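Local coordinates for hypothetical protein PA4535 (Pseudomonas aeruginosa, PDB 1Y0K), which is of unknown function but belongs to the DUF1780 family of putative endonucleases, in the PD-(D/E)XK nuclease clan, at residues A4-L7 with R8-T11; R108-A111 with A112-Q115. All coordinates share one frame; numbering follows the deposited sequence.

Contact 1 of 2, residues A4-L7 with R8-T11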
loop_
_atom_site.group_PDB
_atom_site.type_symbol
_atom_site.label_atom_id
_atom_site.label_comp_id
_atom_site.label_asym_id
_atom_site.label_seq_id
_atom_site.Cartn_x
_atom_site.Cartn_y
_atom_site.Cartn_z
ATOM N N ALA A 4 23.223 13.103 -1.029
ATOM C CA ALA A 4 23.759 11.762 -0.806
ATOM C C ALA A 4 23.380 11.269 0.582
ATOM O O ALA A 4 22.905 10.147 0.744
ATOM C CB ALA A 4 25.262 11.757 -0.977
ATOM N N ASP A 5 23.559 12.126 1.582
ATOM C CA ASP A 5 23.242 11.744 2.950
ATOM C C ASP A 5 21.729 11.630 3.155
ATOM O O ASP A 5 21.279 10.800 3.938
ATOM C CB ASP A 5 23.890 12.683 3.972
ATOM C CG ASP A 5 25.379 12.378 4.204
ATOM O OD1 ASP A 5 25.836 11.243 3.897
ATOM O OD2 ASP A 5 26.094 13.282 4.703
ATOM N N TYR A 6 20.951 12.431 2.426
ATOM C CA TYR A 6 19.479 12.311 2.516
ATOM C C TYR A 6 18.990 10.977 1.946
ATOM O O TYR A 6 18.162 10.290 2.553
ATOM C CB TYR A 6 18.751 13.487 1.852
ATOM C CG TYR A 6 17.251 13.460 2.104
ATOM C CD1 TYR A 6 16.742 13.512 3.403
ATOM C CD2 TYR A 6 16.344 13.369 1.041
ATOM C CE1 TYR A 6 15.364 13.471 3.649
ATOM C CE2 TYR A 6 14.962 13.339 1.273
ATOM C CZ TYR A 6 14.484 13.390 2.581
ATOM O OH TYR A 6 13.125 13.354 2.835
ATOM N N LEU A 7 19.529 10.603 0.793
ATOM C CA LEU A 7 19.199 9.322 0.178
ATOM C C LEU A 7 19.654 8.164 1.072
ATOM O O LEU A 7 18.963 7.141 1.170
ATOM C CB LEU A 7 19.830 9.225 -1.214
ATOM C CG LEU A 7 19.221 10.060 -2.343
ATOM C CD1 LEU A 7 20.111 10.027 -3.573
ATOM C CD2 LEU A 7 17.810 9.563 -2.683
ATOM N N ARG A 8 20.808 8.326 1.730
ATOM C CA ARG A 8 21.270 7.349 2.728
ATOM C C ARG A 8 20.285 7.204 3.888
ATOM O O ARG A 8 20.003 6.091 4.326
ATOM C CB ARG A 8 22.643 7.721 3.280
ATOM C CG ARG A 8 23.782 7.307 2.382
ATOM C CD ARG A 8 25.131 7.701 2.970
ATOM N NE ARG A 8 26.165 7.465 1.974
ATOM C CZ ARG A 8 26.829 8.411 1.318
ATOM N NH1 ARG A 8 26.624 9.700 1.576
ATOM N NH2 ARG A 8 27.730 8.055 0.409
ATOM N N LEU A 9 19.777 8.330 4.382
ATOM C CA LEU A 9 18.766 8.325 5.431
ATOM C C LEU A 9 17.559 7.506 4.960
ATOM O O LEU A 9 17.067 6.639 5.675
ATOM C CB LEU A 9 18.328 9.765 5.755
ATOM C CG LEU A 9 17.462 10.048 6.990
ATOM C CD1 LEU A 9 17.329 11.565 7.194
ATOM C CD2 LEU A 9 16.089 9.413 6.894
ATOM N N LEU A 10 17.083 7.788 3.753
ATOM C CA LEU A 10 15.916 7.068 3.237
ATOM C C LEU A 10 16.189 5.567 3.037
ATOM O O LEU A 10 15.302 4.741 3.243
ATOM C CB LEU A 10 15.402 7.719 1.953
ATOM C CG LEU A 10 14.938 9.172 2.077
ATOM C CD1 LEU A 10 14.520 9.695 0.716
ATOM C CD2 LEU A 10 13.776 9.305 3.086
ATOM N N THR A 11 17.422 5.225 2.665
ATOM C CA THR A 11 17.836 3.820 2.569
ATOM C C THR A 11 17.853 3.117 3.933
ATOM O O THR A 11 17.381 1.986 4.049
ATOM C CB THR A 11 19.200 3.673 1.835
ATOM O OG1 THR A 11 19.158 4.405 0.606
ATOM C CG2 THR A 11 19.499 2.210 1.521
#

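Contact 2 of 2, residues R108-A111 with A112-Q115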
loop_
_atom_site.group_PDB
_atom_site.type_symbol
_atom_site.label_atom_id
_atom_site.label_comp_id
_atom_site.label_asym_id
_atom_site.label_seq_id
_atom_site.Cartn_x
_atom_site.Cartn_y
_atom_site.Cartn_z
ATOM N N ARG A 108 15.919 7.512 -8.150
ATOM C CA ARG A 108 14.542 8.021 -8.112
ATOM C C ARG A 108 13.719 7.417 -9.254
ATOM O O ARG A 108 14.120 7.439 -10.420
ATOM C CB ARG A 108 14.487 9.563 -8.078
ATOM C CG ARG A 108 15.356 10.157 -6.954
ATOM C CD ARG A 108 14.791 11.397 -6.262
ATOM N NE ARG A 108 13.684 11.110 -5.352
ATOM C CZ ARG A 108 13.651 11.354 -4.039
ATOM N NH1 ARG A 108 14.678 11.901 -3.397
ATOM N NH2 ARG A 108 12.558 11.047 -3.354
ATOM N N ILE A 109 12.570 6.859 -8.898
ATOM C CA ILE A 109 11.721 6.148 -9.844
ATOM C C ILE A 109 10.435 6.946 -10.075
ATOM O O ILE A 109 9.802 7.369 -9.114
ATOM C CB ILE A 109 11.443 4.692 -9.307
ATOM C CG1 ILE A 109 10.641 3.856 -10.289
ATOM C CG2 ILE A 109 10.804 4.706 -7.929
ATOM C CD1 ILE A 109 10.497 2.388 -9.851
ATOM N N ALA A 110 10.060 7.150 -11.341
ATOM C CA ALA A 110 8.828 7.859 -11.678
ATOM C C ALA A 110 7.613 7.154 -11.079
ATOM O O ALA A 110 7.617 5.935 -10.881
ATOM C CB ALA A 110 8.672 7.998 -13.194
ATOM N N ALA A 111 6.577 7.929 -10.786
ATOM C CA ALA A 111 5.361 7.389 -10.188
ATOM C C ALA A 111 4.775 6.268 -11.036
ATOM O O ALA A 111 4.268 5.285 -10.501
ATOM C CB ALA A 111 4.338 8.492 -9.966
ATOM N N ALA A 112 4.846 6.424 -12.357
ATOM C CA ALA A 112 4.345 5.421 -13.288
ATOM C C ALA A 112 5.062 4.088 -13.094
ATOM O O ALA A 112 4.424 3.035 -13.024
ATOM C CB ALA A 112 4.502 5.920 -14.736
ATOM N N GLU A 113 6.389 4.144 -13.003
ATOM C CA GLU A 113 7.202 2.940 -12.826
ATOM C C GLU A 113 6.994 2.335 -11.435
ATOM O O GLU A 113 6.950 1.113 -11.294
ATOM C CB GLU A 113 8.686 3.236 -13.080
ATOM C CG GLU A 113 9.120 3.273 -14.554
ATOM C CD GLU A 113 8.570 4.451 -15.343
ATOM O OE1 GLU A 113 8.237 5.498 -14.743
ATOM O OE2 GLU A 113 8.465 4.331 -16.583
ATOM N N LEU A 114 6.840 3.192 -10.421
ATOM C CA LEU A 114 6.542 2.749 -9.055
ATOM C C LEU A 114 5.215 1.979 -9.020
ATOM O O LEU A 114 5.113 0.877 -8.471
ATOM C CB LEU A 114 6.460 3.961 -8.125
ATOM C CG LEU A 114 6.096 3.713 -6.665
ATOM C CD1 LEU A 114 7.180 2.885 -5.991
ATOM C CD2 LEU A 114 5.892 5.053 -5.939
ATOM N N GLN A 115 4.201 2.573 -9.625
ATOM C CA GLN A 115 2.884 1.969 -9.703
ATOM C C GLN A 115 2.923 0.632 -10.452
ATOM O O GLN A 115 2.207 -0.311 -10.090
ATOM C CB GLN A 115 1.947 2.971 -10.379
ATOM C CG GLN A 115 0.550 2.513 -10.700
ATOM C CD GLN A 115 -0.319 3.696 -11.056
ATOM O OE1 GLN A 115 -0.662 4.491 -10.189
ATOM N NE2 GLN A 115 -0.648 3.840 -12.336
#

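Contact 1 of 2, residues A4-L7 with R8-T11
Arg8 reaches back along its own helix to Asp5, and its side chain can be followed atom by atom. CB rests against Asp5 O and Ala4 O, 3.4 Å from the former, and CG sits 3.4 Å from Ala4 O, the acceptor of Arg8's own backbone N-H. With CG anti to the carbonyl carbon (chi1 -81°) and the chain extended as far as NE, the side chain runs toward the N-terminal end of the helix. CD passes 3.7 Å from Asp5 OD1, and NH1 closes a salt bridge to that same oxygen at 2.9 Å. The bond is bent, 139° at the hydrogen, and NH1 meets OD1 from above the carboxylate plane, the two flat groups standing 60° apart. NH1 also lies 3.6 Å from the methyl CB of Ala4.

Elsewhere on the helix Leu10 lies over one face of the Tyr6 ring, its CG offset toward the rim and its CD1 3.7 Å from Tyr6 CE2. Leu7 O takes two donors from Thr11: the backbone N, and the hydroxyl OG1 at 2.8 Å, which arrive from opposite faces of the carbonyl plane. Thr11 also touches Pro106 and Lys148.

The chemistry is that of the exposed first turns of helix 3-23. Asp5, close to that N-terminus, probably interacts well with the helix dipole, whereas the Arg8 bond is poorly aligned and, with Arg8 exposed, probably contributes modestly.

Contact 2 of 2, residues R108-A111 with A112-Q115
Ile109 and Glu113 meet where strand 107-110 turns into helix 111-116, their side chains crossing at a slant. Ile109 has CG1 anti to its backbone N (chi1 -176°), which carries the CG1-CD1 arm to the first helical turn: CG1 lies 3.5 Å from Glu113 CB, and CD1 is 3.8 Å from Leu114 N. The other branch, CG2, makes a looser approach to Leu114 CB at 4.4 Å. Ile109 thus touches Glu113 at the CB of the glutamate, not at its carboxylate.

The glutamate then bends at chi2 (69°), which folds its carboxylate back to the residue that precedes the helix. Its OE1 comes 3.0 Å from Ala110 CB, a close approach of an oxygen to a methyl group. Ala110 occupies the N-cap position and has no side-chain acceptor. Ala111 N bonds to Thr156 OG1, supplied by a loop elsewhere in the chain.

Two backbone bonds start the helix, Leu114 N to Ala110 O at 2.9 Å and Gln115 N to Ala111 O at the same length. They differ on the carbonyl side: Leu114 N lies nearly on the C=O line of Ala110 (164° at the oxygen), whereas Gln115 N is tilted from the Ala111 carbonyl plane. Gln115 extends away from this turn, and its NE2 donates to Pro159 O, while Leu114 packs on Phe179 and Pro152.

The chemistry implies a mainly apolar strand-to-helix junction. The one side-chain acceptor named for the helix start, Thr156 OG1, comes from outside the segments, and Glu113 is divided between an apolar base against Ile109 and a carboxylate folded over Ala110.

Overall arrangement
Contact 1 comes first along the chain, in the opening turns of helix 3-23; contact 2 follows much later, where strand 107-110 passes into helix 111-116. Their centres are 18 Å apart, yet they meet at one edge, where Leu7 CD2 packs 4.0 Å from Arg108 NH1. With Arg8 on Arg105 and Thr11 on Pro106 and Lys148, this lays the start of the helix against the segment leading into strand 107-110. Contact 1 lies at the surface, about 22 Å from the centre of the chain, and contact 2 is partly buried at about 14 Å. Strand 107-110 pairs in parallel with strand 150-153, apart from the seven-stranded mixed sheet, which contact 2 reaches through Phe179 and Leu183. Both contacts fall within a single putative nuclease family region.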